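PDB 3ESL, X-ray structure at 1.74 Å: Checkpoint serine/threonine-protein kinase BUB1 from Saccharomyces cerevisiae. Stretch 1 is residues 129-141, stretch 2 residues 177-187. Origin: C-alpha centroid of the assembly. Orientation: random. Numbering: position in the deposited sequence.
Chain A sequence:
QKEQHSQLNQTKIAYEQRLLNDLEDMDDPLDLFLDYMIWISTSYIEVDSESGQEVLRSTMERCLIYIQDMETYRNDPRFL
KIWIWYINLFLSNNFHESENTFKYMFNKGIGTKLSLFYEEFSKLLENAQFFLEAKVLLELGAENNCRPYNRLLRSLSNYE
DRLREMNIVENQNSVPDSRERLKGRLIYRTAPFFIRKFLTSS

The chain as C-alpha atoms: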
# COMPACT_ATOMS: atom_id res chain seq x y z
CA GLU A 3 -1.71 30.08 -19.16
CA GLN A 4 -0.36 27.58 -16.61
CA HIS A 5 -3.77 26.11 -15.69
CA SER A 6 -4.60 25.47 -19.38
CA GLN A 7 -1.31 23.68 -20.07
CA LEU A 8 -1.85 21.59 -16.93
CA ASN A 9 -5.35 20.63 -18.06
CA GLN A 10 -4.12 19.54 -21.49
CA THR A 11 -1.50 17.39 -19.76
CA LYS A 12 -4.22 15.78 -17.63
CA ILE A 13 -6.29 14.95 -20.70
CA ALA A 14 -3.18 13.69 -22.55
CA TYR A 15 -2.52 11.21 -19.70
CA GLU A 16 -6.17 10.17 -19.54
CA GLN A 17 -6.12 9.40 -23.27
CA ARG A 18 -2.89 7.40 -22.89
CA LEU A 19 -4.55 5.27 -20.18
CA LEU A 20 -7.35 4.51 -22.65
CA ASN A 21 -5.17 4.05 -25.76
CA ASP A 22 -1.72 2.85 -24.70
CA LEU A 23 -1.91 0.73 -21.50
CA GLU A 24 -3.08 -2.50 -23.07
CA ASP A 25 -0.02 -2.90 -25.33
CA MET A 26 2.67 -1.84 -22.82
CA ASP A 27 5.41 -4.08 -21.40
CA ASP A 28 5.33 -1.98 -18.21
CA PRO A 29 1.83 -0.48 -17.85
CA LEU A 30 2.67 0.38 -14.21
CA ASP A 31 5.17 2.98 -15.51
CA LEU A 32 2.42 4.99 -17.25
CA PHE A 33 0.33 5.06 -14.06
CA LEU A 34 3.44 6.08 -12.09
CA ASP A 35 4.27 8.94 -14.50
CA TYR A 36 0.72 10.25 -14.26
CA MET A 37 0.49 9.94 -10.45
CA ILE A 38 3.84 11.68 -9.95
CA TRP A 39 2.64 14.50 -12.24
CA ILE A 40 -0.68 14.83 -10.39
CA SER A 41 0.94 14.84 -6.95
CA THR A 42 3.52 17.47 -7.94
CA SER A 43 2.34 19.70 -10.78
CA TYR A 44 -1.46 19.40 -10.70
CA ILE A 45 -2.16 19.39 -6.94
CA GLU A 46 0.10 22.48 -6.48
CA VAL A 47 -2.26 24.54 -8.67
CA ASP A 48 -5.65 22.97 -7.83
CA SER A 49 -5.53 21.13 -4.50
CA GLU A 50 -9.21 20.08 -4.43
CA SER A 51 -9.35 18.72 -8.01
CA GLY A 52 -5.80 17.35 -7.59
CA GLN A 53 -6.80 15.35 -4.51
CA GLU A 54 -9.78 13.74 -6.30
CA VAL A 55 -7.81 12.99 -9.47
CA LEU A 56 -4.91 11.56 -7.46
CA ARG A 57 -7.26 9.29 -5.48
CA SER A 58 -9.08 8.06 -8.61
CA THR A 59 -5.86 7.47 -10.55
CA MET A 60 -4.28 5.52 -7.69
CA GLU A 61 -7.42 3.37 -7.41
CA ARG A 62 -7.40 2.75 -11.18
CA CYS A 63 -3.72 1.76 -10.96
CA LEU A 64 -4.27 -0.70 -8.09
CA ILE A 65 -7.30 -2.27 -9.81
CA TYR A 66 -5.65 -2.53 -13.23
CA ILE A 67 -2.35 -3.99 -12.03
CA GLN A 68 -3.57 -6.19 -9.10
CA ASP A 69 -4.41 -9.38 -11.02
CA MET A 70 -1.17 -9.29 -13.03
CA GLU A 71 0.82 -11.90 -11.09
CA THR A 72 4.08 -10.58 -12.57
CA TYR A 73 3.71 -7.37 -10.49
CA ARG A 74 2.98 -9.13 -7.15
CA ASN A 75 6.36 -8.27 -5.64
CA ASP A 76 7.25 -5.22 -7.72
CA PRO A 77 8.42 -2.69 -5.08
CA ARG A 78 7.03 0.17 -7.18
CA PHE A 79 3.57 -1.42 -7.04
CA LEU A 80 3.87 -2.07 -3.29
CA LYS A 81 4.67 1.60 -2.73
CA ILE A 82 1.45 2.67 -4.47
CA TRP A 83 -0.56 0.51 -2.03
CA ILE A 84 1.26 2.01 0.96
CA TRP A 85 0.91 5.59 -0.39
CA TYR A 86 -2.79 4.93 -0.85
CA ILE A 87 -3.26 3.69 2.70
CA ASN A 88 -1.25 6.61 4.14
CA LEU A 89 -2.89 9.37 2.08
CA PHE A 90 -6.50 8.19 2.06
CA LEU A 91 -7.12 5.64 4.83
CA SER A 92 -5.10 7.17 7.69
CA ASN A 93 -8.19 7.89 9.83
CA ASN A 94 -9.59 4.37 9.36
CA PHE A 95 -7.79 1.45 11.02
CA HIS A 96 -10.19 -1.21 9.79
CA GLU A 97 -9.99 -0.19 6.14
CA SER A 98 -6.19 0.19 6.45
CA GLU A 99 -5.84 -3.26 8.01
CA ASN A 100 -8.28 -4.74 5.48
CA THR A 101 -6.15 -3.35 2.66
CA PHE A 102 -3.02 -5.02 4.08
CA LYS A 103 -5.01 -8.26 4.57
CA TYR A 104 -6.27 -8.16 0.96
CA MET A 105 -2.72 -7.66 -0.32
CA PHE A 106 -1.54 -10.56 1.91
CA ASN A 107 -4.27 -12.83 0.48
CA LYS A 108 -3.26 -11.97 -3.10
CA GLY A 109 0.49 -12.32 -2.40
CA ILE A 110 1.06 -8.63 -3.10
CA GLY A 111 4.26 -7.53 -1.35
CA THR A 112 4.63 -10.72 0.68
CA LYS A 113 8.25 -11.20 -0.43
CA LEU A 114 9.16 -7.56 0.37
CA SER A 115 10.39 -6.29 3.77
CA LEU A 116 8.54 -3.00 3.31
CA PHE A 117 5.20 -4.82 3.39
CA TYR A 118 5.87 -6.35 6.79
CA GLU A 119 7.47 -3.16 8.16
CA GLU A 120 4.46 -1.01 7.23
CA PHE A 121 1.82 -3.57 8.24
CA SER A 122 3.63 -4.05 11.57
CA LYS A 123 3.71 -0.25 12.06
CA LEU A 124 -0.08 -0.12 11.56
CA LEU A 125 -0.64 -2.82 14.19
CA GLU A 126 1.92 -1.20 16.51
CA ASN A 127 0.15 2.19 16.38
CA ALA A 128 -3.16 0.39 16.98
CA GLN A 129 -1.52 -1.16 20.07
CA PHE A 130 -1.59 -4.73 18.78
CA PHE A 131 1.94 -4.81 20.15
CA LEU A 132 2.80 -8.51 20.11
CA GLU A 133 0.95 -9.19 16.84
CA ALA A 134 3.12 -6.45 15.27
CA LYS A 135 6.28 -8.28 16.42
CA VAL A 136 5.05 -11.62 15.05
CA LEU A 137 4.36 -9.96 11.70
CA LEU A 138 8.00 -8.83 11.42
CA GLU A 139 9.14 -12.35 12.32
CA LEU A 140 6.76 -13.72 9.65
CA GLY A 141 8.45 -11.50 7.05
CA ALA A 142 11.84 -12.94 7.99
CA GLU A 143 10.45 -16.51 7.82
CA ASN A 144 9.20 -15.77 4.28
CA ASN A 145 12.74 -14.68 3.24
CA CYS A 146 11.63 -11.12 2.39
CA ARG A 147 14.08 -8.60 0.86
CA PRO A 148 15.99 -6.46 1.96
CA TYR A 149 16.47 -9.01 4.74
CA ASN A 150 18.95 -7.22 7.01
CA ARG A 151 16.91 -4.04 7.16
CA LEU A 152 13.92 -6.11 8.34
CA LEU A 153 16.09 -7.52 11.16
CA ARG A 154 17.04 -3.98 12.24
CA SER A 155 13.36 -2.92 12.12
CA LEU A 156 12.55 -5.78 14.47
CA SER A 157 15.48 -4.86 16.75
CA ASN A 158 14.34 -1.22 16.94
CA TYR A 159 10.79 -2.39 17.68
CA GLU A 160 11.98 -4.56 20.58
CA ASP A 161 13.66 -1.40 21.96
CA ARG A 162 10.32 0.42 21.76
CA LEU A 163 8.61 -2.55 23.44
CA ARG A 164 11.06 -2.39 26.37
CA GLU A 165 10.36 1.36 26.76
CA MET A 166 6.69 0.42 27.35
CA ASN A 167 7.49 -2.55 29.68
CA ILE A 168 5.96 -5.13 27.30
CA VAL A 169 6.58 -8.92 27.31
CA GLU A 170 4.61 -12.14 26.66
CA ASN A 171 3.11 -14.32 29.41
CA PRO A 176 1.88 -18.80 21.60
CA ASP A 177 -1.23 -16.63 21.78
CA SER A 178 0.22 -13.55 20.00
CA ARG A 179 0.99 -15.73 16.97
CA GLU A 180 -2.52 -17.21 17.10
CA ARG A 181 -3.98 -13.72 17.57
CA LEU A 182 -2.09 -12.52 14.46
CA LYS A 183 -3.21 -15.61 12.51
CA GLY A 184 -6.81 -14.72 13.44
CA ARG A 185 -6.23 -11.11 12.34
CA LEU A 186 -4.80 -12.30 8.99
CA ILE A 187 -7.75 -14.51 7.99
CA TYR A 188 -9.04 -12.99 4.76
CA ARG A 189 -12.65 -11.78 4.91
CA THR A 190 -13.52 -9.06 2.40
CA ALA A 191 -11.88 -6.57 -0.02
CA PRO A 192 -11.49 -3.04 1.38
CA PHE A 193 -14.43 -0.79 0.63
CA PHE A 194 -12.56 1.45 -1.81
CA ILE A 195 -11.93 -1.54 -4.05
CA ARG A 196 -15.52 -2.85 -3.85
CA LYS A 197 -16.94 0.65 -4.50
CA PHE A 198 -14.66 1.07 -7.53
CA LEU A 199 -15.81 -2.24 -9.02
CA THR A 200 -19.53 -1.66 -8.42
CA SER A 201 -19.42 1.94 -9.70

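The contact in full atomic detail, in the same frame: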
# COMPACT_ATOMS: atom_id res chain seq x y z
N GLN A 129 -1.80 -0.48 18.80
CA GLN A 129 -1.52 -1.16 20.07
C GLN A 129 -1.76 -2.68 20.05
O GLN A 129 -2.02 -3.29 21.09
CB GLN A 129 -2.25 -0.48 21.25
CG GLN A 129 -2.17 1.03 21.24
CD GLN A 129 -3.52 1.67 21.04
OE1 GLN A 129 -4.43 1.47 21.85
NE2 GLN A 129 -3.66 2.48 20.00
N PHE A 130 -1.68 -3.29 18.87
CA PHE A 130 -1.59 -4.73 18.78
C PHE A 130 -0.11 -5.06 18.85
O PHE A 130 0.51 -5.49 17.86
CB PHE A 130 -2.22 -5.27 17.48
CG PHE A 130 -3.73 -5.16 17.43
CD1 PHE A 130 -4.53 -6.03 18.18
CD2 PHE A 130 -4.34 -4.19 16.65
CE1 PHE A 130 -5.94 -5.93 18.13
CE2 PHE A 130 -5.73 -4.08 16.59
CZ PHE A 130 -6.53 -4.95 17.33
N PHE A 131 0.48 -4.84 20.02
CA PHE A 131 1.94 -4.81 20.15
C PHE A 131 2.62 -6.13 19.79
O PHE A 131 3.58 -6.14 19.00
CB PHE A 131 2.35 -4.31 21.55
CG PHE A 131 2.02 -2.86 21.79
CD1 PHE A 131 2.65 -1.86 21.07
CD2 PHE A 131 1.08 -2.50 22.76
CE1 PHE A 131 2.35 -0.52 21.28
CE2 PHE A 131 0.77 -1.17 22.99
CZ PHE A 131 1.40 -0.17 22.25
N LEU A 132 2.13 -7.23 20.33
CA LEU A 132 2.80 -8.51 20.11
C LEU A 132 2.47 -9.12 18.74
O LEU A 132 3.30 -9.83 18.16
CB LEU A 132 2.54 -9.48 21.28
CG LEU A 132 3.01 -8.95 22.65
CD1 LEU A 132 2.59 -9.86 23.79
CD2 LEU A 132 4.52 -8.67 22.69
N GLU A 133 1.29 -8.81 18.21
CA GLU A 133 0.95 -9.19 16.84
C GLU A 133 1.89 -8.49 15.85
O GLU A 133 2.33 -9.11 14.86
CB GLU A 133 -0.50 -8.84 16.51
CG GLU A 133 -1.53 -9.68 17.27
CD GLU A 133 -1.99 -9.05 18.58
OE1 GLU A 133 -1.26 -8.22 19.17
OE2 GLU A 133 -3.10 -9.40 19.03
N ALA A 134 2.20 -7.22 16.12
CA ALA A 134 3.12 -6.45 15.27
C ALA A 134 4.52 -7.07 15.23
O ALA A 134 5.17 -7.08 14.18
CB ALA A 134 3.19 -5.00 15.73
N LYS A 135 4.98 -7.61 16.37
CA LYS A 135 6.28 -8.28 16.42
C LYS A 135 6.24 -9.56 15.60
O LYS A 135 7.14 -9.81 14.80
CB LYS A 135 6.68 -8.58 17.88
CG LYS A 135 7.92 -9.45 18.03
CD LYS A 135 8.36 -9.53 19.49
CE LYS A 135 9.57 -10.43 19.66
NZ LYS A 135 10.36 -10.02 20.85
N VAL A 136 5.18 -10.35 15.75
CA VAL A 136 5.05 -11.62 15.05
C VAL A 136 5.03 -11.39 13.53
O VAL A 136 5.59 -12.19 12.77
CB VAL A 136 3.80 -12.40 15.51
CG1 VAL A 136 3.63 -13.68 14.69
CG2 VAL A 136 3.91 -12.74 16.99
N LEU A 137 4.41 -10.30 13.12
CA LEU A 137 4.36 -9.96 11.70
C LEU A 137 5.76 -9.71 11.12
O LEU A 137 6.06 -10.16 10.01
CB LEU A 137 3.46 -8.76 11.49
CG LEU A 137 2.98 -8.44 10.09
CD1 LEU A 137 2.42 -9.68 9.38
CD2 LEU A 137 1.93 -7.35 10.23
N LEU A 138 6.62 -9.03 11.88
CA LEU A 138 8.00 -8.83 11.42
C LEU A 138 8.73 -10.17 11.33
O LEU A 138 9.44 -10.44 10.35
CB LEU A 138 8.76 -7.87 12.33
CG LEU A 138 8.27 -6.42 12.34
CD1 LEU A 138 8.93 -5.64 13.46
CD2 LEU A 138 8.51 -5.73 10.98
N GLU A 139 8.53 -11.02 12.32
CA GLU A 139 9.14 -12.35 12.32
C GLU A 139 8.61 -13.21 11.16
O GLU A 139 9.35 -14.03 10.60
CB GLU A 139 8.92 -13.05 13.66
CG GLU A 139 9.49 -12.26 14.83
CD GLU A 139 9.17 -12.89 16.18
OE1 GLU A 139 8.12 -13.56 16.30
OE2 GLU A 139 9.97 -12.69 17.12
N LEU A 140 7.35 -13.01 10.79
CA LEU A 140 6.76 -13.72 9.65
C LEU A 140 7.43 -13.30 8.34
O LEU A 140 7.67 -14.14 7.47
CB LEU A 140 5.25 -13.46 9.57
CG LEU A 140 4.45 -14.12 8.44
CD1 LEU A 140 4.52 -15.67 8.50
CD2 LEU A 140 2.99 -13.66 8.47
N GLY A 141 7.72 -12.01 8.21
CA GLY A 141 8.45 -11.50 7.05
C GLY A 141 9.79 -12.19 6.89
O GLY A 141 10.15 -12.62 5.80
N ASP A 177 0.04 -17.28 22.07
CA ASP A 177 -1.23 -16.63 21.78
C ASP A 177 -1.09 -15.45 20.81
O ASP A 177 -1.97 -15.26 19.98
CB ASP A 177 -1.96 -16.19 23.06
CG ASP A 177 -3.45 -15.96 22.82
OD1 ASP A 177 -4.16 -16.93 22.46
OD2 ASP A 177 -3.90 -14.81 23.00
N SER A 178 0.00 -14.69 20.91
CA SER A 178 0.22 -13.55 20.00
C SER A 178 0.30 -14.00 18.55
O SER A 178 -0.22 -13.31 17.66
CB SER A 178 1.46 -12.74 20.39
OG SER A 178 2.66 -13.45 20.14
N ARG A 179 0.93 -15.15 18.31
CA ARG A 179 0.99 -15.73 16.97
C ARG A 179 -0.39 -16.16 16.50
O ARG A 179 -0.77 -15.93 15.35
CB ARG A 179 1.96 -16.91 16.92
CG ARG A 179 3.36 -16.60 17.42
CD ARG A 179 4.41 -17.32 16.59
NE ARG A 179 5.72 -17.34 17.24
CZ ARG A 179 6.37 -18.45 17.60
NH1 ARG A 179 5.83 -19.65 17.36
NH2 ARG A 179 7.55 -18.36 18.18
N GLU A 180 -1.15 -16.78 17.40
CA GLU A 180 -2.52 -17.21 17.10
C GLU A 180 -3.47 -16.03 16.94
O GLU A 180 -4.42 -16.10 16.15
CB GLU A 180 -3.03 -18.19 18.15
CG GLU A 180 -2.66 -19.65 17.85
CD GLU A 180 -3.47 -20.24 16.69
OE1 GLU A 180 -4.59 -19.75 16.42
OE2 GLU A 180 -2.99 -21.21 16.07
N ARG A 181 -3.22 -14.96 17.70
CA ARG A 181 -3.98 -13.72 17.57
C ARG A 181 -3.72 -13.07 16.21
O ARG A 181 -4.66 -12.64 15.54
CB ARG A 181 -3.62 -12.74 18.70
CG ARG A 181 -4.35 -12.99 20.03
CD ARG A 181 -4.11 -11.85 20.99
NE ARG A 181 -2.72 -11.83 21.47
CZ ARG A 181 -2.07 -10.75 21.86
NH1 ARG A 181 -2.65 -9.55 21.82
NH2 ARG A 181 -0.81 -10.85 22.28
N LEU A 182 -2.45 -13.03 15.80
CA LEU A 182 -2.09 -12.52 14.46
C LEU A 182 -2.72 -13.37 13.36
O LEU A 182 -3.30 -12.82 12.42
CB LEU A 182 -0.57 -12.43 14.26
CG LEU A 182 -0.15 -11.89 12.88
CD1 LEU A 182 -0.60 -10.43 12.69
CD2 LEU A 182 1.34 -12.03 12.63
N LYS A 183 -2.59 -14.69 13.47
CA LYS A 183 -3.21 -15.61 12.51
C LYS A 183 -4.69 -15.29 12.33
O LYS A 183 -5.18 -15.21 11.20
CB LYS A 183 -3.03 -17.06 12.96
CG LYS A 183 -3.52 -18.09 11.94
CD LYS A 183 -3.51 -19.50 12.51
CE LYS A 183 -2.10 -20.04 12.70
NZ LYS A 183 -2.11 -21.48 13.12
N GLY A 184 -5.40 -15.11 13.45
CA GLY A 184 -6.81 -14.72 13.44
C GLY A 184 -7.04 -13.39 12.73
O GLY A 184 -7.99 -13.26 11.95
N ARG A 185 -6.17 -12.42 13.00
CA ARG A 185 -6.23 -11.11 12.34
C ARG A 185 -5.97 -11.19 10.83
O ARG A 185 -6.47 -10.35 10.07
CB ARG A 185 -5.22 -10.13 12.95
CG ARG A 185 -5.46 -9.79 14.41
CD ARG A 185 -5.00 -8.37 14.73
NE ARG A 185 -5.92 -7.37 14.19
CZ ARG A 185 -7.12 -7.10 14.70
NH1 ARG A 185 -7.57 -7.75 15.77
NH2 ARG A 185 -7.88 -6.17 14.13
N LEU A 186 -5.19 -12.18 10.40
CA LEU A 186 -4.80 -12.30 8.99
C LEU A 186 -5.82 -13.03 8.12
O LEU A 186 -5.76 -12.93 6.90
CB LEU A 186 -3.41 -12.96 8.84
CG LEU A 186 -2.20 -12.10 9.23
CD1 LEU A 186 -0.90 -12.90 9.22
CD2 LEU A 186 -2.08 -10.87 8.33
N ILE A 187 -6.75 -13.76 8.74
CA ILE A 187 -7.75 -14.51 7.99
C ILE A 187 -8.49 -13.56 7.06
O ILE A 187 -9.09 -12.59 7.52
CB ILE A 187 -8.78 -15.25 8.90
CG1 ILE A 187 -8.09 -16.30 9.79
CG2 ILE A 187 -9.90 -15.87 8.07
CD1 ILE A 187 -7.38 -17.41 9.04
O HOH W 1 -0.06 -7.53 22.03

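Two helices, 131-141 and 177-186, cross nearly at right angles and pack through a small leucine- and valine-lined core, with a salt bridge, a water bridge and an arginine stacked on a phenylalanine around it. Their axes approach to 8.4 Å at an angle of 82°, so the contact is concentrated near the crossing point, where E133 CA and L182 CA lie 5.1 Å apart; together the two stretches bury 626 Å². No direct hydrogen bond links them.

L182 is the centre of the apolar packing. Its CA-to-CB bond points toward the first helix, and CD2 reaches V136 CG1 at 3.5 Å and L137 CB at 4.1 Å. The CD2 methyl thus touches two successive residues of the first helix. One turn further along each helix, L140 CD2 meets L186 CD1 at 4.0 Å and extends the apolar strip. S178, one turn before L182, packs closely against the first helix: its CB lies 3.5 Å from L132 CB, and its OG is 3.5 Å from V136 CG2, while that hydroxyl is hydrogen-bonded elsewhere in the structure. V136 CG2 also rests 3.9 Å from R179 CG, so the aliphatic part of this exposed arginine covers the edge of the core.

E133 is buried and gives up more area to the other stretch than any other residue here. Its CA-to-CB bond points sideways, but the side chain ends nearer the second helix; its CG packs 3.8 Å from L182 N, and its carboxylate makes a salt bridge to R181, OE2 to NH1 at 2.8 Å. Pairing with arginine compensates the charge of a largely enclosed carboxylate. R181 is held from its own helix as well, by a salt bridge from NE to D177 OD2 at 3.6 Å. Water 1 adds a second link, accepting hydrogen bonds from L132 N at 2.8 Å and R181 NH1 at 3.3 Å; it thereby satisfies a backbone amide in the first turn of the helix, while L132 CB lies 3.8 Å from R181 NH2.

The CA-to-CB bond of F130, at the N-cap position of the first helix, points toward the second stretch, where its ring meets R185. The guanidinium lies flat on the ring, centres 3.9 Å apart and planes at 25°, with R185 CZ 3.9 Å from the centroid of the F130 ring in a cation-pi contact. R185 CD sits 4.2 Å from that same centroid, almost on the ring normal, so methylene and guanidinium cover one face together. R185 NE and NH2 are also hydrogen-bonded elsewhere in the structure.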